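Local atomic coordinates of CELL WALL surface anchor family protein (Streptococcus pneumoniae, PDB entry 2Y1V), a protein that serves as the major pilin of Streptococcus pneumoniae, the subunit that probably polymerises into the shaft of the pilus. Residues G3-S8 with E141-D146; E285-N290 with K415-G420. All coordinates share one frame; numbering follows the deposited sequence.

Contact 1 of 2, residues G3-S8 with E141-D146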
# COMPACT_ATOMS: atom_id res chain seq x y z
N GLY A 3 54.29 -14.71 11.09
CA GLY A 3 53.34 -14.14 12.05
C GLY A 3 53.92 -13.93 13.43
O GLY A 3 55.13 -14.09 13.63
N THR A 4 53.05 -13.59 14.39
CA THR A 4 53.46 -13.23 15.75
C THR A 4 52.96 -14.22 16.80
O THR A 4 52.23 -15.14 16.50
CB THR A 4 52.91 -11.83 16.17
OG1 THR A 4 51.60 -11.96 16.78
CG2 THR A 4 52.84 -10.88 14.99
N THR A 5 53.34 -13.97 18.05
CA THR A 5 52.92 -14.79 19.18
C THR A 5 51.43 -14.68 19.49
O THR A 5 50.89 -15.49 20.24
CB THR A 5 53.78 -14.48 20.44
OG1 THR A 5 53.73 -13.08 20.74
CG2 THR A 5 55.23 -14.87 20.19
N THR A 6 50.76 -13.67 18.94
CA THR A 6 49.32 -13.57 19.11
C THR A 6 48.63 -14.37 18.01
O THR A 6 48.42 -13.85 16.91
CB THR A 6 48.82 -12.11 19.07
OG1 THR A 6 49.40 -11.36 20.15
CG2 THR A 6 47.29 -12.08 19.20
N THR A 7 48.27 -15.61 18.31
CA THR A 7 47.82 -16.54 17.28
C THR A 7 46.32 -16.53 17.02
O THR A 7 45.85 -17.15 16.06
CB THR A 7 48.28 -17.98 17.55
OG1 THR A 7 47.65 -18.48 18.74
CG2 THR A 7 49.79 -18.02 17.69
N SER A 8 45.56 -15.84 17.86
CA SER A 8 44.14 -15.67 17.59
C SER A 8 43.57 -14.43 18.27
O SER A 8 44.03 -14.03 19.34
CB SER A 8 43.34 -16.88 18.02
OG SER A 8 42.79 -16.63 19.30
N GLU A 141 47.38 -3.79 17.53
CA GLU A 141 48.72 -4.03 17.03
C GLU A 141 49.20 -5.40 17.51
O GLU A 141 49.01 -5.75 18.68
CB GLU A 141 49.68 -2.92 17.48
CG GLU A 141 51.03 -2.95 16.79
CD GLU A 141 52.04 -2.02 17.44
OE1 GLU A 141 51.64 -1.21 18.31
OE2 GLU A 141 53.23 -2.10 17.10
N LEU A 142 49.79 -6.18 16.61
CA LEU A 142 50.26 -7.54 16.92
C LEU A 142 51.79 -7.61 16.97
O LEU A 142 52.47 -6.98 16.16
CB LEU A 142 49.75 -8.55 15.89
CG LEU A 142 48.25 -8.84 15.74
CD1 LEU A 142 47.99 -9.66 14.49
CD2 LEU A 142 47.71 -9.58 16.95
N PRO A 143 52.33 -8.39 17.91
CA PRO A 143 51.53 -9.15 18.88
C PRO A 143 50.87 -8.26 19.94
O PRO A 143 51.37 -7.18 20.25
CB PRO A 143 52.55 -10.10 19.53
CG PRO A 143 53.89 -9.48 19.28
CD PRO A 143 53.78 -8.68 18.01
N LEU A 144 49.74 -8.71 20.47
CA LEU A 144 49.09 -8.00 21.55
C LEU A 144 49.92 -8.20 22.81
O LEU A 144 49.72 -9.16 23.56
CB LEU A 144 47.68 -8.54 21.77
CG LEU A 144 46.86 -7.70 22.75
CD1 LEU A 144 47.03 -6.20 22.46
CD2 LEU A 144 45.41 -8.10 22.70
N ASN A 145 50.87 -7.29 23.01
CA ASN A 145 51.82 -7.43 24.08
C ASN A 145 52.10 -8.90 24.35
O ASN A 145 52.76 -9.60 23.58
CB ASN A 145 51.28 -6.83 25.39
CG ASN A 145 50.86 -5.38 25.25
OD1 ASN A 145 51.58 -4.55 24.69
ND2 ASN A 145 49.68 -5.07 25.77
N ASP A 146 51.51 -9.34 25.45
CA ASP A 146 51.85 -10.56 26.13
C ASP A 146 50.90 -11.69 25.74
O ASP A 146 51.13 -12.86 26.05
CB ASP A 146 51.66 -10.26 27.61
CG ASP A 146 52.57 -11.05 28.49
OD1 ASP A 146 52.93 -12.18 28.11
OD2 ASP A 146 52.90 -10.53 29.59
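The ST turn T4-T6, in the loop leading into strand 8-16, packs against P143, which follows a cis peptide bond just beyond strand 138-142 and precedes an inverse gamma turn centred on L144. The ST turn is closed by T6 N, which donates to T4 OG1 over 2.9 Å. Its three hydroxyls converge on the proline ring: T5 OG1 and T6 OG1 each come to 3.4 Å from P143 CB, while T4 OG1 stands beside the same carbon and T4 CB lies near P143 CD. T6 does most of the work. With OG1 beside the backbone N (chi1 -62°), its hydroxyl accepts from L144 N at 2.7 Å along a somewhat bent path (145° at the hydrogen). The same OG1 is hydrogen-bonded to V147 O, so this buried hydroxyl is gripped from two places on one loop. The same torsion sends CG2 anti to the backbone N, where it meets L142 CD2 at 3.4 Å, the two side chains running about perpendicular. The T6 hydroxyl thus joins the loop before strand 8-16 to the loop between strands 138-142 and 149-167. Strands 8-16 and 138-142 belong to different sheets, consistent with the Ig-like beta-sandwich of pilin domains.

Contact 2 of 2, residues E285-N290 with K415-G420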
# COMPACT_ATOMS: atom_id res chain seq x y z
N GLU A 285 -20.81 2.03 -1.68
CA GLU A 285 -20.63 1.33 -0.42
C GLU A 285 -19.48 0.31 -0.43
O GLU A 285 -19.36 -0.50 0.49
CB GLU A 285 -21.95 0.68 0.04
CG GLU A 285 -23.03 1.69 0.40
CD GLU A 285 -24.40 1.06 0.68
OE1 GLU A 285 -24.47 -0.11 1.13
OE2 GLU A 285 -25.41 1.76 0.47
N VAL A 286 -18.63 0.36 -1.46
CA VAL A 286 -17.40 -0.45 -1.45
C VAL A 286 -16.13 0.39 -1.33
O VAL A 286 -15.61 0.89 -2.32
CB VAL A 286 -17.30 -1.46 -2.63
CG1 VAL A 286 -16.01 -2.24 -2.52
CG2 VAL A 286 -18.49 -2.41 -2.62
N PRO A 287 -15.61 0.52 -0.11
CA PRO A 287 -14.39 1.28 0.13
C PRO A 287 -13.34 1.08 -0.95
O PRO A 287 -13.26 0.00 -1.55
CB PRO A 287 -13.89 0.67 1.43
CG PRO A 287 -15.14 0.34 2.17
CD PRO A 287 -16.13 -0.09 1.13
N GLU A 288 -12.57 2.14 -1.19
CA GLU A 288 -11.34 2.07 -1.97
C GLU A 288 -10.21 2.36 -0.98
O GLU A 288 -10.42 3.00 0.05
CB GLU A 288 -11.32 3.14 -3.07
CG GLU A 288 -12.41 3.05 -4.12
CD GLU A 288 -12.34 1.79 -5.02
OE1 GLU A 288 -11.29 1.09 -5.05
OE2 GLU A 288 -13.34 1.52 -5.71
N SER A 289 -8.99 1.92 -1.30
CA SER A 289 -7.90 2.10 -0.35
C SER A 289 -6.55 2.20 -1.00
O SER A 289 -6.34 1.69 -2.09
CB SER A 289 -7.87 0.94 0.66
OG SER A 289 -6.85 1.12 1.62
N ASN A 290 -5.62 2.87 -0.34
CA ASN A 290 -4.23 2.80 -0.74
C ASN A 290 -3.59 1.74 0.16
O ASN A 290 -4.29 1.11 0.96
CB ASN A 290 -3.57 4.18 -0.64
CG ASN A 290 -3.41 4.67 0.79
OD1 ASN A 290 -4.35 4.75 1.57
N LYS A 415 -9.84 4.66 4.42
CA LYS A 415 -10.67 4.22 3.30
C LYS A 415 -11.64 5.32 2.89
O LYS A 415 -11.88 6.26 3.63
CB LYS A 415 -11.46 2.94 3.64
CG LYS A 415 -10.68 1.82 4.36
CD LYS A 415 -10.01 0.87 3.38
CE LYS A 415 -9.20 -0.20 4.10
NZ LYS A 415 -7.75 0.12 4.33
N VAL A 416 -12.18 5.23 1.68
CA VAL A 416 -13.12 6.23 1.22
C VAL A 416 -14.19 5.52 0.43
O VAL A 416 -13.94 4.47 -0.15
CB VAL A 416 -12.46 7.32 0.36
CG1 VAL A 416 -11.39 8.05 1.15
CG2 VAL A 416 -11.88 6.72 -0.92
N VAL A 417 -15.38 6.10 0.38
CA VAL A 417 -16.51 5.38 -0.12
C VAL A 417 -17.58 6.32 -0.62
O VAL A 417 -17.81 7.36 -0.03
CB VAL A 417 -17.06 4.46 1.00
CG1 VAL A 417 -17.90 5.26 1.97
CG2 VAL A 417 -17.84 3.29 0.43
N THR A 418 -18.22 5.96 -1.72
CA THR A 418 -19.31 6.77 -2.28
C THR A 418 -20.66 6.14 -1.91
O THR A 418 -20.72 4.93 -1.67
CB THR A 418 -19.24 6.80 -3.81
OG1 THR A 418 -19.73 5.56 -4.33
CG2 THR A 418 -17.81 6.96 -4.26
N TYR A 419 -21.72 6.94 -1.92
CA TYR A 419 -23.06 6.49 -1.61
C TYR A 419 -24.02 6.63 -2.79
O TYR A 419 -23.68 7.25 -3.80
CB TYR A 419 -23.61 7.29 -0.44
CG TYR A 419 -22.82 7.22 0.85
CD1 TYR A 419 -22.03 6.11 1.16
CD2 TYR A 419 -22.92 8.23 1.79
CE1 TYR A 419 -21.33 6.05 2.38
CE2 TYR A 419 -22.23 8.18 2.99
CZ TYR A 419 -21.43 7.10 3.28
OH TYR A 419 -20.77 7.09 4.48
N GLY A 420 -25.23 6.07 -2.66
CA GLY A 420 -26.15 6.05 -3.79
C GLY A 420 -27.60 5.74 -3.48
O GLY A 420 -27.95 5.44 -2.34
O HOH W 1 -25.38 4.18 -0.29
O HOH W 2 -17.28 3.32 -3.19
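P287 and V417 lie side by side and point the same way at an antiparallel strand pairing, in which the start of strand 288-297 meets the start of strand 415-426 and so joins two Cna-B-like regions of the pilin. P287 CD touches V417 CG2 at 3.9 Å. With V417 CG1 set between the backbone N and the carbonyl carbon (chi1 79°), CG2 is left anti to the N and also reaches over the backbone of E285, 3.5 Å from E285 C. Alongside it, the main chains are bonded: E285 N donates to T418 O, and E288 and V416 form a hydrogen-bonded pair, with E288 N to V416 O at 2.9 Å and a longer return bond. V416 O also receives a CA-H...O contact from P287 CA. A water bridges V286 O and T418 N.

E288 and K415 take their polar ends different ways. E288 OE1 turns from V416 and bonds to T216 OG1; the E288 side chain lies about 4 Å from a bound nickel ion. K415 curls alongside S289, turned at chi2 (-88°) and again at chi4, laying CD 3.5 Å from S289 CB and bringing NZ to donate to S289 OG at 3.0 Å. That hydroxyl in turn donates to N290 O at 2.6 Å, in the carbonyl plane and on a lone pair, while N290 CG is joined to K165 NZ in an intramolecular isopeptide bond.

In the fold
The two contacts illustrate how an elongated, modular pilin is held together at separate levels. Their centres are 70 Å apart and their nearest atoms about 53 Å, and both segments of contact 1 precede those of contact 2 in the chain. Contact 1 lies far out at the N-terminal end and fastens loops, probably within one beta-sandwich domain; its centre is about 55 Å from the centre of the chain. Contact 2, whose centre is about 16 Å from that point, is buried and joins separate regions instead. A nickel site lies next to contact 2: D291 and V292, directly after segment 285-290, and D410, P411 and E413, shortly before segment 415-420, belong to it.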